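Local coordinates for protein immunomodulatory active chitinase (Trichuris suis, PDB 6G9C) that probably binds and hydrolyses chitin as a family 18 glycosidase, and has immunomodulatory activity, at residues Gly364-Phe375 with Lys387-Leu398; Arg324-Pro333 with Asp345-Lys353. All coordinates share one frame; numbering follows the deposited sequence.

How the interactions relate
Interaction 1 is a buried contact between a barrel strand and the helix packed against it. Interaction 2 lies farther out and is only partly buried. The two are in series along the chain, and their centres are about 15 Å apart. Helix 347-360 of interaction 2 leads into strand 364-368 of interaction 1. The two sites also touch directly. Leu-390 packs on the backbone at Asp-346 and Val-347, and Leu-393 packs on Met-350. Their chemistry follows their depth. Interaction 1 joins apolar side chains and has one carboxylate that receives backbone N-H groups. Interaction 2 relies on a salt bridge and a helix cap, with lighter packing by a tryptophan and a proline.

Interaction 1 of 2, residues Gly364-Phe375 with Lys387-Leu398; sequences GAFVWTLDYDDF and KYPLISLMQEIL. With EDO (1,2-ethanediol), chain C.
In the TIM barrel of this family 18 chitinase, strand 364-368 is covered by helix 392-398, the last helix of the modelled chain, with Ala-365 and Val-367 turned toward Met-394, Ile-391 and Leu-398. Strand and helix run nearly antiparallel, at 169°. The CB of Ala-365 meets the sulfur SD of Met-394 at 3.7 Å. The two methyls of Val-367 part company: CG1 goes to the Met-394 methyl, and CG2 lies 3.8 Å from CD1 of Ile-391.

Past the C-terminal end of the strand, Asp-373 carries the polar part. Its CG is anti to the backbone N (chi1 -157°), which brings the carboxylate up to the turn entering the helix. OD2 accepts from Ile-391 N at 2.8 Å, on the syn side but tilted from the carboxylate plane. OD1 uses its syn lone pair for Leu-390 N at 3.3 Å, and also takes Asp-374 N. Next to it, Tyr-388 N donates to Asp-374 O at 3.0 Å. The CB of Phe-375 lies over the face of the Tyr-388 ring, 3.8 Å from its centroid, as a CH-pi contact. The phenol oxygen of Tyr-388 is bonded to His-56 and Tyr-52.

On the other side of the strand, Trp-368 precedes a cis peptide. A tryptophan at such a place lines the substrate cleft in related chitinases. Its NE1 donates almost straight to O1 of a 1,2-ethanediol, probably from the crystallisation liquor, which also hydrogen-bonds Tyr-372 OH.

The buried Asp-373 carboxylate is thus met by the successive N-H groups of Leu-390 and Ile-391, which would be expected to stabilise its negative charge and fix the turn against the strand's exit loop.

Interaction 2 of 2, residues Arg324-Pro333 with Asp345-Lys353; sequences RVWDDESKTP and DDVESMKAK
Arg-324 reaches Asp-346 through an extended chain, with CG opposite the backbone N (chi1 171°) and no bend from CG to NE. Asp-346 has its CG between the backbone N and the carbonyl carbon (chi1 70°), which places one oxygen toward Arg-324 and the other toward Ser-349 N. Arg-324 grips side-on, with two of its nitrogens on one oxygen: NH2 is 2.8 Å and NE 3.1 Å from Asp-346 OD2. The two flat groups are nearly coplanar, 22° apart.

The other oxygen of Asp-346, OD1, accepts from Ser-349 N at 2.9 Å. In return Asp-346 N donates to Ser-349 OG at 2.8 Å, which completes a capping box. Ser-349 OG in turn donates a hydrogen bond to Asp-345 OD2 at 2.7 Å. Lys-353 bridges to that same oxygen from the opposite face.

Packing fills in around the polar pairs. CG of the Pro-333 ring lies 3.6 Å from CG of Asp-346. The six-membered end of Trp-326 crosses Glu-348, with CZ3 3.7 Å from its CB. Lys-331 lays its CB against Ala-352.

The hairpin of strands 323-327 and 332-337 belongs to the small alpha/beta insertion that chitinases of this type carry between the seventh barrel strand and its helix. Here it rests on the start of that barrel helix, 347-360. Met-350 of the helix touches Leu-272 of strand 268-281. Arg-324 and Asp-346 touch Leu-318 and Tyr-311 of helix 311-319.

Interaction 1 of 2, residues Gly364-Phe375 with Lys387-Leu398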
loop_
_atom_site.group_PDB
_atom_site.type_symbol
_atom_site.label_atom_id
_atom_site.label_comp_id
_atom_site.label_asym_id
_atom_site.label_seq_id
_atom_site.Cartn_x
_atom_site.Cartn_y
_atom_site.Cartn_z
ATOM N N GLY A 364 -19.233 17.945 -3.747
ATOM C CA GLY A 364 -19.254 16.604 -4.305
ATOM C C GLY A 364 -20.351 15.790 -3.644
ATOM O O GLY A 364 -21.338 16.342 -3.144
ATOM N N ALA A 365 -20.140 14.478 -3.626
ATOM C CA ALA A 365 -21.123 13.557 -3.075
ATOM C C ALA A 365 -20.415 12.457 -2.312
ATOM O O ALA A 365 -19.242 12.149 -2.559
ATOM C CB ALA A 365 -21.997 12.933 -4.183
ATOM N N PHE A 366 -21.149 11.858 -1.381
ATOM C CA PHE A 366 -20.721 10.624 -0.750
ATOM C C PHE A 366 -21.931 9.714 -0.608
ATOM O O PHE A 366 -23.077 10.184 -0.567
ATOM C CB PHE A 366 -20.044 10.880 0.605
ATOM C CG PHE A 366 -21.005 11.220 1.725
ATOM C CD1 PHE A 366 -21.566 10.215 2.507
ATOM C CD2 PHE A 366 -21.325 12.545 2.010
ATOM C CE1 PHE A 366 -22.428 10.513 3.547
ATOM C CE2 PHE A 366 -22.193 12.852 3.033
ATOM C CZ PHE A 366 -22.749 11.840 3.809
ATOM N N VAL A 367 -21.681 8.405 -0.561
ATOM C CA VAL A 367 -22.756 7.425 -0.440
ATOM C C VAL A 367 -22.641 6.690 0.890
ATOM O O VAL A 367 -21.551 6.287 1.318
ATOM C CB VAL A 367 -22.789 6.418 -1.617
ATOM C CG1 VAL A 367 -23.005 7.150 -2.917
ATOM C CG2 VAL A 367 -21.500 5.621 -1.680
ATOM N N TRP A 368 -23.778 6.512 1.537
ATOM C CA TRP A 368 -23.922 5.601 2.673
ATOM C C TRP A 368 -24.919 4.541 2.200
ATOM O O TRP A 368 -26.116 4.823 2.158
ATOM C CB TRP A 368 -24.419 6.355 3.927
ATOM C CG TRP A 368 -24.672 5.442 5.083
ATOM C CD1 TRP A 368 -25.811 4.742 5.336
ATOM C CD2 TRP A 368 -23.754 5.112 6.137
ATOM N NE1 TRP A 368 -25.666 3.991 6.479
ATOM C CE2 TRP A 368 -24.411 4.199 6.989
ATOM C CE3 TRP A 368 -22.447 5.498 6.437
ATOM C CZ2 TRP A 368 -23.801 3.657 8.116
ATOM C CZ3 TRP A 368 -21.837 4.964 7.555
ATOM C CH2 TRP A 368 -22.512 4.050 8.382
ATOM N N THR A 369 -24.483 3.332 1.818
ATOM C CA THR A 369 -23.150 2.744 1.943
ATOM C C THR A 369 -22.789 2.016 0.651
ATOM O O THR A 369 -23.628 1.845 -0.235
ATOM C CB THR A 369 -23.077 1.663 3.038
ATOM O OG1 THR A 369 -23.921 0.573 2.644
ATOM C CG2 THR A 369 -23.534 2.161 4.401
ATOM N N LEU A 370 -21.551 1.522 0.575
ATOM C CA LEU A 370 -21.191 0.659 -0.547
ATOM C C LEU A 370 -22.012 -0.621 -0.555
ATOM O O LEU A 370 -22.319 -1.159 -1.626
ATOM C CB LEU A 370 -19.706 0.302 -0.479
ATOM C CG LEU A 370 -18.674 1.363 -0.837
ATOM C CD1 LEU A 370 -17.335 0.996 -0.194
ATOM C CD2 LEU A 370 -18.541 1.500 -2.363
ATOM N N ASP A 371 -22.357 -1.142 0.622
ATOM C CA ASP A 371 -22.915 -2.482 0.719
ATOM C C ASP A 371 -24.430 -2.513 0.570
ATOM O O ASP A 371 -25.011 -3.597 0.618
ATOM C CB ASP A 371 -22.517 -3.130 2.046
ATOM C CG ASP A 371 -22.750 -2.205 3.234
ATOM O OD1 ASP A 371 -23.902 -2.145 3.723
ATOM O OD2 ASP A 371 -21.782 -1.538 3.661
ATOM N N TYR A 372 -25.076 -1.363 0.376
ATOM C CA TYR A 372 -26.514 -1.363 0.119
ATOM C C TYR A 372 -26.861 -1.296 -1.361
ATOM O O TYR A 372 -28.012 -1.564 -1.729
ATOM C CB TYR A 372 -27.183 -0.189 0.824
ATOM C CG TYR A 372 -27.174 -0.230 2.329
ATOM C CD1 TYR A 372 -27.229 -1.431 3.034
ATOM C CD2 TYR A 372 -27.128 0.957 3.051
ATOM C CE1 TYR A 372 -27.246 -1.430 4.446
ATOM C CE2 TYR A 372 -27.134 0.965 4.425
ATOM C CZ TYR A 372 -27.202 -0.220 5.119
ATOM O OH TYR A 372 -27.212 -0.156 6.500
ATOM N N ASP A 373 -25.904 -0.929 -2.210
ATOM C CA ASP A 373 -26.099 -0.935 -3.647
ATOM C C ASP A 373 -26.138 -2.381 -4.145
ATOM O O ASP A 373 -25.781 -3.326 -3.433
ATOM C CB ASP A 373 -24.962 -0.164 -4.316
ATOM C CG ASP A 373 -25.299 0.370 -5.702
ATOM O OD1 ASP A 373 -26.368 0.071 -6.286
ATOM O OD2 ASP A 373 -24.435 1.109 -6.227
ATOM N N ASP A 374 -26.555 -2.553 -5.392
ATOM C CA ASP A 374 -26.470 -3.862 -6.052
ATOM C C ASP A 374 -25.013 -4.086 -6.462
ATOM O O ASP A 374 -24.631 -3.961 -7.623
ATOM C CB ASP A 374 -27.424 -3.915 -7.244
ATOM C CG ASP A 374 -27.685 -5.344 -7.761
ATOM O OD1 ASP A 374 -27.513 -6.333 -7.009
ATOM O OD2 ASP A 374 -28.094 -5.472 -8.941
ATOM N N PHE A 375 -24.172 -4.386 -5.463
ATOM C CA PHE A 375 -22.730 -4.387 -5.713
ATOM C C PHE A 375 -22.254 -5.613 -6.486
ATOM O O PHE A 375 -21.167 -5.569 -7.074
ATOM C CB PHE A 375 -21.945 -4.251 -4.397
ATOM C CG PHE A 375 -22.239 -5.324 -3.394
ATOM C CD1 PHE A 375 -23.274 -5.165 -2.483
ATOM C CD2 PHE A 375 -21.470 -6.482 -3.348
ATOM C CE1 PHE A 375 -23.553 -6.143 -1.546
ATOM C CE2 PHE A 375 -21.738 -7.472 -2.412
ATOM C CZ PHE A 375 -22.787 -7.297 -1.507
ATOM N N LYS A 387 -22.856 -3.719 -12.146
ATOM C CA LYS A 387 -22.490 -3.600 -10.741
ATOM C C LYS A 387 -22.577 -2.145 -10.313
ATOM O O LYS A 387 -22.236 -1.236 -11.077
ATOM C CB LYS A 387 -21.076 -4.136 -10.492
ATOM C CG LYS A 387 -20.937 -5.634 -10.761
ATOM C CD LYS A 387 -19.480 -6.052 -10.892
ATOM C CE LYS A 387 -19.365 -7.387 -11.608
ATOM N NZ LYS A 387 -19.617 -7.268 -13.077
ATOM N N TYR A 388 -23.026 -1.935 -9.078
ATOM C CA TYR A 388 -23.133 -0.606 -8.486
ATOM C C TYR A 388 -23.946 0.334 -9.376
ATOM O O TYR A 388 -23.431 1.379 -9.812
ATOM C CB TYR A 388 -21.753 -0.023 -8.220
ATOM C CG TYR A 388 -20.930 -0.756 -7.195
ATOM C CD1 TYR A 388 -21.120 -0.513 -5.836
ATOM C CD2 TYR A 388 -19.933 -1.670 -7.588
ATOM C CE1 TYR A 388 -20.366 -1.155 -4.891
ATOM C CE2 TYR A 388 -19.166 -2.329 -6.640
ATOM C CZ TYR A 388 -19.386 -2.049 -5.289
ATOM O OH TYR A 388 -18.639 -2.679 -4.319
ATOM N N PRO A 389 -25.195 -0.011 -9.713
ATOM C CA PRO A 389 -25.986 0.896 -10.563
ATOM C C PRO A 389 -26.178 2.271 -9.936
ATOM O O PRO A 389 -26.258 3.274 -10.658
ATOM C CB PRO A 389 -27.321 0.152 -10.725
ATOM C CG PRO A 389 -27.408 -0.722 -9.505
ATOM C CD PRO A 389 -25.991 -1.152 -9.231
ATOM N N LEU A 390 -26.246 2.344 -8.609
ATOM C CA LEU A 390 -26.402 3.634 -7.943
ATOM C C LEU A 390 -25.067 4.365 -7.810
ATOM O O LEU A 390 -24.931 5.514 -8.245
ATOM C CB LEU A 390 -27.027 3.450 -6.555
ATOM C CG LEU A 390 -28.389 2.761 -6.489
ATOM C CD1 LEU A 390 -29.020 2.956 -5.121
ATOM C CD2 LEU A 390 -29.286 3.292 -7.576
ATOM N N ILE A 391 -24.070 3.712 -7.214
ATOM C CA ILE A 391 -22.853 4.430 -6.837
ATOM C C ILE A 391 -22.023 4.815 -8.064
ATOM O O ILE A 391 -21.356 5.859 -8.060
ATOM C CB ILE A 391 -22.068 3.590 -5.808
ATOM C CG1 ILE A 391 -22.932 3.398 -4.559
ATOM C CG2 ILE A 391 -20.765 4.279 -5.397
ATOM C CD1 ILE A 391 -22.349 2.453 -3.554
ATOM N N SER A 392 -22.085 4.021 -9.150
ATOM C CA SER A 392 -21.393 4.372 -10.391
ATOM C C SER A 392 -21.756 5.757 -10.905
ATOM O O SER A 392 -20.974 6.343 -11.665
ATOM C CB SER A 392 -21.719 3.372 -11.521
ATOM O OG SER A 392 -21.369 2.056 -11.158
ATOM N N LEU A 393 -22.936 6.271 -10.541
ATOM C CA LEU A 393 -23.388 7.555 -11.070
ATOM C C LEU A 393 -22.497 8.709 -10.632
ATOM O O LEU A 393 -22.477 9.745 -11.300
ATOM C CB LEU A 393 -24.833 7.822 -10.635
ATOM C CG LEU A 393 -25.857 6.886 -11.308
ATOM C CD1 LEU A 393 -27.233 7.029 -10.680
ATOM C CD2 LEU A 393 -25.920 7.151 -12.791
ATOM N N MET A 394 -21.790 8.572 -9.503
ATOM C CA MET A 394 -20.888 9.636 -9.067
ATOM C C MET A 394 -19.757 9.833 -10.073
ATOM O O MET A 394 -19.575 10.926 -10.624
ATOM C CB MET A 394 -20.329 9.325 -7.672
ATOM C CG MET A 394 -21.347 9.433 -6.551
ATOM S SD MET A 394 -20.556 9.578 -4.925
ATOM C CE MET A 394 -19.659 8.039 -4.830
ATOM N N GLN A 395 -18.997 8.769 -10.340
ATOM C CA GLN A 395 -17.955 8.827 -11.363
ATOM C C GLN A 395 -18.515 9.253 -12.717
ATOM O O GLN A 395 -17.913 10.075 -13.420
ATOM C CB GLN A 395 -17.287 7.460 -11.476
ATOM C CG GLN A 395 -15.799 7.490 -11.628
ATOM C CD GLN A 395 -15.373 8.100 -12.924
ATOM O OE1 GLN A 395 -16.041 7.940 -13.945
ATOM N NE2 GLN A 395 -14.248 8.811 -12.901
ATOM N N GLU A 396 -19.667 8.700 -13.106
ATOM C CA GLU A 396 -20.156 8.915 -14.467
ATOM C C GLU A 396 -20.580 10.353 -14.693
ATOM O O GLU A 396 -20.423 10.870 -15.804
ATOM C CB GLU A 396 -21.329 7.992 -14.770
ATOM C CG GLU A 396 -20.946 6.547 -14.951
ATOM C CD GLU A 396 -22.154 5.638 -14.980
ATOM O OE1 GLU A 396 -23.272 6.141 -15.235
ATOM O OE2 GLU A 396 -21.986 4.423 -14.741
ATOM N N ILE A 397 -21.114 11.008 -13.668
ATOM C CA ILE A 397 -21.650 12.355 -13.800
ATOM C C ILE A 397 -20.669 13.404 -13.293
ATOM O O ILE A 397 -20.463 14.425 -13.946
ATOM C CB ILE A 397 -23.005 12.463 -13.065
ATOM C CG1 ILE A 397 -24.022 11.490 -13.674
ATOM C CG2 ILE A 397 -23.525 13.896 -13.104
ATOM C CD1 ILE A 397 -25.287 11.297 -12.835
ATOM N N LEU A 398 -20.044 13.174 -12.135
ATOM C CA LEU A 398 -19.107 14.152 -11.599
ATOM C C LEU A 398 -17.699 13.995 -12.155
ATOM O O LEU A 398 -16.878 14.898 -11.970
ATOM C CB LEU A 398 -19.068 14.080 -10.070
ATOM C CG LEU A 398 -20.411 14.314 -9.361
ATOM C CD1 LEU A 398 -20.278 14.113 -7.869
ATOM C CD2 LEU A 398 -20.971 15.696 -9.678
HETATM C C1 EDO C . -28.886 2.866 7.458
HETATM O O1 EDO C . -27.600 2.262 7.612
HETATM C C2 EDO C . -29.887 1.807 7.890
HETATM O O2 EDO C . -29.740 1.486 9.279
#

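Interaction 2 of 2, residues Arg324-Pro333 with Asp345-Lys353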
loop_
_atom_site.group_PDB
_atom_site.type_symbol
_atom_site.label_atom_id
_atom_site.label_comp_id
_atom_site.label_asym_id
_atom_site.label_seq_id
_atom_site.Cartn_x
_atom_site.Cartn_y
_atom_site.Cartn_z
ATOM N N ARG A 324 -43.874 0.576 -7.685
ATOM C CA ARG A 324 -43.033 1.755 -7.557
ATOM C C ARG A 324 -43.837 2.991 -7.942
ATOM O O ARG A 324 -44.572 2.978 -8.934
ATOM C CB ARG A 324 -41.799 1.614 -8.454
ATOM C CG ARG A 324 -40.939 2.859 -8.574
ATOM C CD ARG A 324 -39.766 2.595 -9.496
ATOM N NE ARG A 324 -38.823 3.704 -9.571
ATOM C CZ ARG A 324 -38.973 4.747 -10.386
ATOM N NH1 ARG A 324 -40.046 4.825 -11.171
ATOM N NH2 ARG A 324 -38.056 5.707 -10.415
ATOM N N VAL A 325 -43.708 4.051 -7.149
ATOM C CA VAL A 325 -44.293 5.349 -7.456
ATOM C C VAL A 325 -43.180 6.386 -7.476
ATOM O O VAL A 325 -42.354 6.434 -6.558
ATOM C CB VAL A 325 -45.382 5.752 -6.443
ATOM C CG1 VAL A 325 -45.920 7.144 -6.786
ATOM C CG2 VAL A 325 -46.505 4.726 -6.413
ATOM N N TRP A 326 -43.160 7.216 -8.515
ATOM C CA TRP A 326 -42.201 8.311 -8.615
ATOM C C TRP A 326 -42.845 9.578 -8.060
ATOM O O TRP A 326 -43.918 9.982 -8.519
ATOM C CB TRP A 326 -41.772 8.523 -10.071
ATOM C CG TRP A 326 -40.849 9.705 -10.282
ATOM C CD1 TRP A 326 -41.146 10.884 -10.913
ATOM C CD2 TRP A 326 -39.481 9.800 -9.882
ATOM N NE1 TRP A 326 -40.043 11.714 -10.908
ATOM C CE2 TRP A 326 -39.011 11.067 -10.286
ATOM C CE3 TRP A 326 -38.608 8.941 -9.204
ATOM C CZ2 TRP A 326 -37.705 11.494 -10.034
ATOM C CZ3 TRP A 326 -37.313 9.365 -8.959
ATOM C CH2 TRP A 326 -36.873 10.630 -9.378
ATOM N N ASP A 327 -42.205 10.200 -7.072
ATOM C CA ASP A 327 -42.665 11.483 -6.537
ATOM C C ASP A 327 -41.827 12.583 -7.174
ATOM O O ASP A 327 -40.699 12.832 -6.753
ATOM C CB ASP A 327 -42.550 11.528 -5.017
ATOM C CG ASP A 327 -43.116 12.812 -4.442
ATOM O OD1 ASP A 327 -44.349 13.002 -4.552
ATOM O OD2 ASP A 327 -42.333 13.629 -3.901
ATOM N N ASP A 328 -42.381 13.259 -8.186
ATOM C CA ASP A 328 -41.557 14.197 -8.941
ATOM C C ASP A 328 -41.205 15.434 -8.120
ATOM O O ASP A 328 -40.172 16.064 -8.372
ATOM C CB ASP A 328 -42.248 14.591 -10.252
ATOM C CG ASP A 328 -41.260 15.133 -11.292
ATOM O OD1 ASP A 328 -40.301 14.412 -11.663
ATOM O OD2 ASP A 328 -41.432 16.295 -11.725
ATOM N N GLU A 329 -42.028 15.784 -7.127
ATOM C CA GLU A 329 -41.745 16.963 -6.314
ATOM C C GLU A 329 -40.443 16.796 -5.541
ATOM O O GLU A 329 -39.572 17.673 -5.564
ATOM C CB GLU A 329 -42.902 17.226 -5.352
ATOM C CG GLU A 329 -43.584 18.556 -5.563
ATOM C CD GLU A 329 -44.631 18.836 -4.510
ATOM O OE1 GLU A 329 -45.306 17.880 -4.080
ATOM O OE2 GLU A 329 -44.772 20.008 -4.109
ATOM N N SER A 330 -40.300 15.678 -4.841
ATOM C CA SER A 330 -39.090 15.389 -4.090
ATOM C C SER A 330 -38.004 14.737 -4.935
ATOM O O SER A 330 -36.869 14.617 -4.463
ATOM C CB SER A 330 -39.416 14.477 -2.910
ATOM O OG SER A 330 -39.787 13.183 -3.371
ATOM N N LYS A 331 -38.332 14.303 -6.161
ATOM C CA LYS A 331 -37.410 13.557 -7.025
ATOM C C LYS A 331 -36.952 12.247 -6.371
ATOM O O LYS A 331 -35.785 11.861 -6.460
ATOM C CB LYS A 331 -36.204 14.416 -7.431
ATOM C CG LYS A 331 -36.556 15.614 -8.317
ATOM C CD LYS A 331 -37.043 15.171 -9.689
ATOM C CE LYS A 331 -37.494 16.348 -10.554
ATOM N NZ LYS A 331 -37.764 15.902 -11.963
ATOM N N THR A 332 -37.871 11.553 -5.702
ATOM C CA THR A 332 -37.547 10.275 -5.080
ATOM C C THR A 332 -38.664 9.278 -5.366
ATOM O O THR A 332 -39.810 9.676 -5.611
ATOM C CB THR A 332 -37.360 10.373 -3.554
ATOM O OG1 THR A 332 -38.603 10.739 -2.936
ATOM C CG2 THR A 332 -36.257 11.393 -3.180
ATOM N N PRO A 333 -38.353 7.978 -5.342
ATOM C CA PRO A 333 -39.397 6.961 -5.480
ATOM C C PRO A 333 -39.835 6.409 -4.139
ATOM O O PRO A 333 -39.110 6.522 -3.143
ATOM C CB PRO A 333 -38.703 5.879 -6.306
ATOM C CG PRO A 333 -37.307 5.930 -5.767
ATOM C CD PRO A 333 -37.011 7.388 -5.498
ATOM N N ASP A 345 -34.020 5.415 -2.528
ATOM C CA ASP A 345 -33.362 6.124 -3.620
ATOM C C ASP A 345 -32.940 5.140 -4.704
ATOM O O ASP A 345 -32.608 3.982 -4.428
ATOM C CB ASP A 345 -32.151 6.929 -3.108
ATOM C CG ASP A 345 -32.561 8.302 -2.586
ATOM O OD1 ASP A 345 -32.960 8.391 -1.403
ATOM O OD2 ASP A 345 -32.518 9.276 -3.372
ATOM N N ASP A 346 -32.976 5.600 -5.950
ATOM C CA ASP A 346 -32.704 4.708 -7.065
ATOM C C ASP A 346 -31.914 5.476 -8.118
ATOM O O ASP A 346 -31.424 6.583 -7.868
ATOM C CB ASP A 346 -34.016 4.099 -7.588
ATOM C CG ASP A 346 -34.927 5.112 -8.307
ATOM O OD1 ASP A 346 -34.635 6.330 -8.320
ATOM O OD2 ASP A 346 -35.956 4.664 -8.877
ATOM N N VAL A 347 -31.794 4.888 -9.314
ATOM C CA VAL A 347 -30.979 5.523 -10.348
ATOM C C VAL A 347 -31.549 6.887 -10.716
ATOM O O VAL A 347 -30.806 7.863 -10.874
ATOM C CB VAL A 347 -30.839 4.619 -11.586
ATOM C CG1 VAL A 347 -30.144 5.391 -12.681
ATOM C CG2 VAL A 347 -30.032 3.369 -11.249
ATOM N N GLU A 348 -32.872 6.987 -10.843
ATOM C CA GLU A 348 -33.461 8.275 -11.200
ATOM C C GLU A 348 -33.255 9.315 -10.099
ATOM O O GLU A 348 -32.954 10.479 -10.391
ATOM C CB GLU A 348 -34.950 8.120 -11.516
ATOM C CG GLU A 348 -35.263 7.207 -12.712
ATOM C CD GLU A 348 -34.911 7.820 -14.061
ATOM O OE1 GLU A 348 -34.242 8.878 -14.099
ATOM O OE2 GLU A 348 -35.316 7.248 -15.098
ATOM N N SER A 349 -33.434 8.934 -8.830
ATOM C CA SER A 349 -33.262 9.924 -7.767
ATOM C C SER A 349 -31.796 10.308 -7.623
ATOM O O SER A 349 -31.474 11.481 -7.397
ATOM C CB SER A 349 -33.829 9.410 -6.434
ATOM O OG SER A 349 -33.047 8.375 -5.863
ATOM N N MET A 350 -30.891 9.339 -7.778
ATOM C CA MET A 350 -29.461 9.649 -7.729
ATOM C C MET A 350 -29.059 10.545 -8.888
ATOM O O MET A 350 -28.245 11.464 -8.722
ATOM C CB MET A 350 -28.636 8.364 -7.755
ATOM C CG MET A 350 -28.837 7.479 -6.555
ATOM S SD MET A 350 -27.924 8.087 -5.138
ATOM C CE MET A 350 -26.747 6.756 -4.969
ATOM N N LYS A 351 -29.621 10.285 -10.075
ATOM C CA LYS A 351 -29.340 11.111 -11.243
ATOM C C LYS A 351 -29.731 12.553 -10.989
ATOM O O LYS A 351 -28.978 13.485 -11.303
ATOM C CB LYS A 351 -30.107 10.577 -12.464
ATOM C CG LYS A 351 -29.274 9.950 -13.528
ATOM C CD LYS A 351 -30.166 9.302 -14.610
ATOM C CE LYS A 351 -31.177 10.280 -15.201
ATOM N NZ LYS A 351 -32.027 9.643 -16.266
ATOM N N ALA A 352 -30.939 12.760 -10.461
ATOM C CA ALA A 352 -31.402 14.117 -10.213
ATOM C C ALA A 352 -30.521 14.806 -9.178
ATOM O O ALA A 352 -30.114 15.958 -9.366
ATOM C CB ALA A 352 -32.864 14.097 -9.766
ATOM N N LYS A 353 -30.192 14.099 -8.092
ATOM C CA LYS A 353 -29.399 14.688 -7.014
ATOM C C LYS A 353 -27.974 15.005 -7.468
ATOM O O LYS A 353 -27.454 16.092 -7.193
ATOM C CB LYS A 353 -29.382 13.740 -5.816
ATOM C CG LYS A 353 -30.736 13.657 -5.109
ATOM C CD LYS A 353 -30.728 12.587 -4.030
ATOM C CE LYS A 353 -31.977 12.682 -3.164
ATOM N NZ LYS A 353 -32.045 11.563 -2.173
#